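Local coordinates for protein CpuTA1 (Curtobacterium pusillum, PDB 5K3W) that belongs to the class IV aminotransferase family, a group of fold-type IV enzymes, and binds pyridoxal-5'-phosphate, at residues A[235-246]-A[292-303]. Numbering follows the deposited sequence.
With PLP (pyridoxal-5'-phosphate), chain C.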
loop_
_atom_site.group_PDB
_atom_site.type_symbol
_atom_site.label_atom_id
_atom_site.label_comp_id
_atom_site.label_asym_id
_atom_site.label_seq_id
_atom_site.Cartn_x
_atom_site.Cartn_y
_atom_site.Cartn_z
ATOM N N THR A 235 -20.333 -0.062 -9.012
ATOM C CA THR A 235 -20.772 0.460 -10.308
ATOM C C THR A 235 -21.079 -0.664 -11.291
ATOM O O THR A 235 -22.090 -0.615 -12.004
ATOM C CB THR A 235 -19.711 1.400 -10.886
ATOM O OG1 THR A 235 -19.324 2.343 -9.886
ATOM C CG2 THR A 235 -20.256 2.160 -12.094
ATOM N N GLN A 236 -20.226 -1.692 -11.332
ATOM C CA GLN A 236 -20.464 -2.844 -12.197
ATOM C C GLN A 236 -21.828 -3.478 -11.930
ATOM O O GLN A 236 -22.546 -3.851 -12.871
ATOM C CB GLN A 236 -19.341 -3.870 -12.008
ATOM C CG GLN A 236 -19.567 -5.182 -12.718
ATOM C CD GLN A 236 -20.391 -6.162 -11.883
ATOM O OE1 GLN A 236 -20.054 -6.454 -10.735
ATOM N NE2 GLN A 236 -21.479 -6.665 -12.460
ATOM N N ALA A 237 -22.201 -3.634 -10.657
ATOM C CA ALA A 237 -23.530 -4.165 -10.377
ATOM C C ALA A 237 -24.607 -3.255 -10.958
ATOM O O ALA A 237 -25.566 -3.734 -11.573
ATOM C CB ALA A 237 -23.733 -4.371 -8.874
ATOM N N ALA A 238 -24.464 -1.936 -10.802
ATOM C CA ALA A 238 -25.472 -1.063 -11.394
ATOM C C ALA A 238 -25.428 -1.111 -12.916
ATOM O O ALA A 238 -26.454 -0.888 -13.569
ATOM C CB ALA A 238 -25.306 0.371 -10.907
ATOM N N VAL A 239 -24.260 -1.406 -13.496
ATOM C CA VAL A 239 -24.177 -1.516 -14.947
ATOM C C VAL A 239 -24.897 -2.761 -15.428
ATOM O O VAL A 239 -25.552 -2.748 -16.474
ATOM C CB VAL A 239 -22.718 -1.513 -15.427
ATOM C CG1 VAL A 239 -22.667 -1.953 -16.897
ATOM C CG2 VAL A 239 -22.108 -0.139 -15.245
ATOM N N PHE A 240 -24.765 -3.867 -14.697
ATOM C CA PHE A 240 -25.551 -5.042 -15.045
ATOM C C PHE A 240 -27.043 -4.736 -14.983
ATOM O O PHE A 240 -27.815 -5.176 -15.845
ATOM C CB PHE A 240 -25.186 -6.211 -14.133
ATOM C CG PHE A 240 -24.008 -7.009 -14.629
ATOM C CD1 PHE A 240 -23.192 -6.502 -15.627
ATOM C CD2 PHE A 240 -23.734 -8.270 -14.126
ATOM C CE1 PHE A 240 -22.112 -7.227 -16.094
ATOM C CE2 PHE A 240 -22.658 -9.001 -14.596
ATOM C CZ PHE A 240 -21.846 -8.474 -15.580
ATOM N N ASP A 241 -27.470 -3.965 -13.982
ATOM C CA ASP A 241 -28.886 -3.632 -13.897
ATOM C C ASP A 241 -29.336 -2.901 -15.152
ATOM O O ASP A 241 -30.399 -3.202 -15.713
ATOM C CB ASP A 241 -29.165 -2.800 -12.645
ATOM C CG ASP A 241 -29.121 -3.634 -11.381
ATOM O OD1 ASP A 241 -29.102 -3.054 -10.267
ATOM O OD2 ASP A 241 -29.101 -4.882 -11.508
ATOM N N PHE A 242 -28.527 -1.951 -15.622
ATOM C CA PHE A 242 -28.884 -1.210 -16.825
ATOM C C PHE A 242 -29.083 -2.154 -18.001
ATOM O O PHE A 242 -30.118 -2.108 -18.680
ATOM C CB PHE A 242 -27.809 -0.166 -17.127
ATOM C CG PHE A 242 -27.920 0.455 -18.490
ATOM C CD1 PHE A 242 -28.631 1.627 -18.677
ATOM C CD2 PHE A 242 -27.303 -0.126 -19.584
ATOM C CE1 PHE A 242 -28.727 2.204 -19.927
ATOM C CE2 PHE A 242 -27.399 0.446 -20.837
ATOM C CZ PHE A 242 -28.115 1.611 -21.009
ATOM N N PHE A 243 -28.111 -3.042 -18.242
ATOM C CA PHE A 243 -28.154 -3.885 -19.436
ATOM C C PHE A 243 -29.263 -4.935 -19.359
ATOM O O PHE A 243 -29.914 -5.223 -20.367
ATOM C CB PHE A 243 -26.792 -4.541 -19.670
ATOM C CG PHE A 243 -25.799 -3.642 -20.366
ATOM C CD1 PHE A 243 -25.985 -3.277 -21.692
ATOM C CD2 PHE A 243 -24.677 -3.176 -19.703
ATOM C CE1 PHE A 243 -25.080 -2.458 -22.343
ATOM C CE2 PHE A 243 -23.761 -2.347 -20.342
ATOM C CZ PHE A 243 -23.961 -1.988 -21.668
ATOM N N GLU A 244 -29.489 -5.533 -18.190
ATOM C CA GLU A 244 -30.607 -6.463 -18.066
ATOM C C GLU A 244 -31.931 -5.776 -18.386
ATOM O O GLU A 244 -32.774 -6.335 -19.098
ATOM C CB GLU A 244 -30.638 -7.067 -16.667
ATOM C CG GLU A 244 -29.577 -8.139 -16.459
ATOM C CD GLU A 244 -29.218 -8.326 -14.995
ATOM O OE1 GLU A 244 -28.038 -8.612 -14.702
ATOM O OE2 GLU A 244 -30.116 -8.180 -14.135
ATOM N N GLU A 245 -32.117 -4.546 -17.887
ATOM C CA GLU A 245 -33.333 -3.790 -18.170
ATOM C C GLU A 245 -33.563 -3.619 -19.663
ATOM O O GLU A 245 -34.709 -3.467 -20.098
ATOM C CB GLU A 245 -33.267 -2.418 -17.507
ATOM C CG GLU A 245 -34.292 -2.190 -16.427
ATOM C CD GLU A 245 -34.298 -0.749 -15.947
ATOM O OE1 GLU A 245 -33.635 0.094 -16.594
ATOM O OE2 GLU A 245 -34.961 -0.461 -14.928
ATOM N N ARG A 246 -32.496 -3.610 -20.459
ATOM C CA ARG A 246 -32.619 -3.506 -21.905
ATOM C C ARG A 246 -32.487 -4.855 -22.601
ATOM O O ARG A 246 -32.183 -4.897 -23.797
ATOM C CB ARG A 246 -31.586 -2.527 -22.449
ATOM C CG ARG A 246 -32.008 -1.085 -22.361
ATOM C CD ARG A 246 -30.788 -0.216 -22.430
ATOM N NE ARG A 246 -31.083 1.206 -22.588
ATOM C CZ ARG A 246 -30.704 1.926 -23.640
ATOM N NH1 ARG A 246 -30.029 1.352 -24.637
ATOM N NH2 ARG A 246 -30.991 3.223 -23.695
ATOM N N LEU A 292 -25.414 4.655 -26.627
ATOM C CA LEU A 292 -25.587 3.633 -25.602
ATOM C C LEU A 292 -24.783 3.973 -24.349
ATOM O O LEU A 292 -25.259 3.782 -23.223
ATOM C CB LEU A 292 -25.177 2.275 -26.165
ATOM C CG LEU A 292 -25.143 1.093 -25.200
ATOM C CD1 LEU A 292 -26.553 0.567 -24.900
ATOM C CD2 LEU A 292 -24.223 -0.023 -25.723
ATOM N N THR A 293 -23.569 4.501 -24.524
ATOM C CA THR A 293 -22.750 4.849 -23.367
ATOM C C THR A 293 -23.298 6.080 -22.652
ATOM O O THR A 293 -23.321 6.131 -21.414
ATOM C CB THR A 293 -21.301 5.064 -23.804
ATOM O OG1 THR A 293 -20.771 3.830 -24.310
ATOM C CG2 THR A 293 -20.457 5.539 -22.638
ATOM N N ALA A 294 -23.741 7.079 -23.414
ATOM C CA ALA A 294 -24.403 8.229 -22.807
ATOM C C ALA A 294 -25.640 7.797 -22.026
ATOM O O ALA A 294 -25.927 8.340 -20.954
ATOM C CB ALA A 294 -24.772 9.256 -23.883
ATOM N N ASP A 295 -26.384 6.821 -22.546
ATOM C CA ASP A 295 -27.523 6.303 -21.800
ATOM C C ASP A 295 -27.067 5.575 -20.543
ATOM O O ASP A 295 -27.708 5.673 -19.490
ATOM C CB ASP A 295 -28.357 5.367 -22.678
ATOM C CG ASP A 295 -29.086 6.098 -23.800
ATOM O OD1 ASP A 295 -29.008 7.349 -23.851
ATOM O OD2 ASP A 295 -29.760 5.420 -24.615
ATOM N N LEU A 296 -25.976 4.816 -20.640
ATOM C CA LEU A 296 -25.451 4.127 -19.470
ATOM C C LEU A 296 -25.098 5.123 -18.374
ATOM O O LEU A 296 -25.504 4.974 -17.212
ATOM C CB LEU A 296 -24.228 3.307 -19.877
ATOM C CG LEU A 296 -23.566 2.495 -18.780
ATOM C CD1 LEU A 296 -24.533 1.467 -18.208
ATOM C CD2 LEU A 296 -22.336 1.833 -19.353
ATOM N N ASN A 297 -24.357 6.166 -18.737
ATOM C CA ASN A 297 -23.955 7.152 -17.749
ATOM C C ASN A 297 -25.158 7.899 -17.182
ATOM O O ASN A 297 -25.207 8.184 -15.977
ATOM C CB ASN A 297 -22.935 8.093 -18.373
ATOM C CG ASN A 297 -21.544 7.496 -18.361
ATOM O OD1 ASN A 297 -21.179 6.816 -17.404
ATOM N ND2 ASN A 297 -20.775 7.712 -19.421
ATOM N N ALA A 298 -26.148 8.203 -18.025
ATOM C CA ALA A 298 -27.361 8.839 -17.527
ATOM C C ALA A 298 -28.097 7.921 -16.556
ATOM O O ALA A 298 -28.574 8.371 -15.505
ATOM C CB ALA A 298 -28.258 9.249 -18.697
ATOM N N TYR A 299 -28.181 6.627 -16.870
ATOM C CA TYR A 299 -28.729 5.686 -15.897
ATOM C C TYR A 299 -27.900 5.680 -14.625
ATOM O O TYR A 299 -28.439 5.761 -13.519
ATOM C CB TYR A 299 -28.797 4.277 -16.478
ATOM C CG TYR A 299 -29.239 3.243 -15.456
ATOM C CD1 TYR A 299 -30.584 2.949 -15.271
ATOM C CD2 TYR A 299 -28.313 2.561 -14.674
ATOM C CE1 TYR A 299 -30.991 2.014 -14.339
ATOM C CE2 TYR A 299 -28.713 1.628 -13.739
ATOM C CZ TYR A 299 -30.053 1.352 -13.574
ATOM O OH TYR A 299 -30.463 0.410 -12.641
ATOM N N LEU A 300 -26.578 5.556 -14.765
ATOM C CA LEU A 300 -25.720 5.476 -13.589
ATOM C C LEU A 300 -25.840 6.729 -12.726
ATOM O O LEU A 300 -25.813 6.644 -11.492
ATOM C CB LEU A 300 -24.266 5.252 -14.013
ATOM C CG LEU A 300 -23.926 3.909 -14.657
ATOM C CD1 LEU A 300 -22.524 3.958 -15.252
ATOM C CD2 LEU A 300 -24.036 2.797 -13.631
ATOM N N LEU A 301 -25.968 7.904 -13.355
ATOM C CA LEU A 301 -26.056 9.144 -12.586
ATOM C C LEU A 301 -27.400 9.298 -11.880
ATOM O O LEU A 301 -27.482 10.003 -10.867
ATOM C CB LEU A 301 -25.812 10.352 -13.491
ATOM C CG LEU A 301 -24.363 10.577 -13.921
ATOM C CD1 LEU A 301 -24.264 11.712 -14.931
ATOM C CD2 LEU A 301 -23.458 10.836 -12.716
ATOM N N ALA A 302 -28.450 8.653 -12.386
ATOM C CA ALA A 302 -29.807 8.871 -11.906
ATOM C C ALA A 302 -30.354 7.746 -11.043
ATOM O O ALA A 302 -31.474 7.877 -10.540
ATOM C CB ALA A 302 -30.750 9.071 -13.093
ATOM N N ARG A 303 -29.612 6.646 -10.865
ATOM C CA ARG A 303 -30.186 5.456 -10.239
ATOM C C ARG A 303 -30.593 5.700 -8.787
ATOM O O ARG A 303 -31.597 5.147 -8.320
ATOM C CB ARG A 303 -29.203 4.288 -10.327
ATOM C CG ARG A 303 -27.944 4.447 -9.501
ATOM C CD ARG A 303 -26.795 3.762 -10.196
ATOM N NE ARG A 303 -25.867 3.125 -9.265
ATOM C CZ ARG A 303 -24.573 3.414 -9.187
ATOM N NH1 ARG A 303 -24.046 4.324 -9.986
ATOM N NH2 ARG A 303 -23.805 2.769 -8.322
HETATM N N1 PLP C . -11.230 -2.017 -8.654
HETATM C C2 PLP C . -10.509 -1.319 -7.730
HETATM C C2A PLP C . -9.093 -1.735 -7.381
HETATM C C3 PLP C . -11.088 -0.234 -7.099
HETATM O O3 PLP C . -10.321 0.451 -6.145
HETATM C C4 PLP C . -12.378 0.129 -7.401
HETATM C C4A PLP C . -13.060 1.316 -6.773
HETATM C C5 PLP C . -13.097 -0.563 -8.327
HETATM C C6 PLP C . -12.510 -1.651 -8.951
HETATM C C5A PLP C . -14.519 -0.129 -8.668
HETATM O O4P PLP C . -15.374 -0.120 -7.540
HETATM P P PLP C . -16.602 0.894 -7.459
HETATM O O1P PLP C . -17.445 0.811 -8.712
HETATM O O2P PLP C . -16.126 2.313 -7.260
HETATM O O3P PLP C . -17.485 0.516 -6.298
HETATM O O HOH W 1 -29.162 -0.050 -10.223
#
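Phe242 and Tyr299 interlock as reciprocal knobs between the two helices. The Phe242 side chain fills the hole lined by Leu292, Asp295, Leu296 and Tyr299, while Tyr299 enters the hole formed by Ala238, Asp241, Phe242 and Glu245. With CG anti to the backbone N in both, the two side chains run alongside each other in opposite senses; the edge of Phe242 is turned toward the face of Tyr299, the planes 63° apart. Phe242 CB lies over that same tyrosine ring, 4.0 Å from its centroid.

Aliphatic packing continues along the interface. Leu296 CD1 covers one face of Phe242, 3.8 Å from the ring centroid, and Leu292 CD1 meets its edge. Farther along, Leu300 CD2 rests on Val239 CG2 at 3.9 Å and also on Ala238 CB. In this class IV aminotransferase fold, helices 234-245 and 290-307 pack across each other, the axes of their short segments at 119°, and Val239 and Leu292 reach strand 265-270 beside them.

Polar groups lie toward the ends and outer side of the pair. Arg246 NH2 forms a salt bridge with Asp295 OD2 (2.7 Å), approaching the anti side of the carboxylate but tilted from its plane. A water joins Asp241 OD1 to Tyr299 OH. The Arg303 guanidinium lays a face over the Ala238 CB methyl, and its NH1 donates a hydrogen bond to Leu300 O of its own helix, which helps hold the group there. Thr235 grips O1P of pyridoxal-5'-phosphate twice, through N (3.0 Å) and OG1 (2.7 Å).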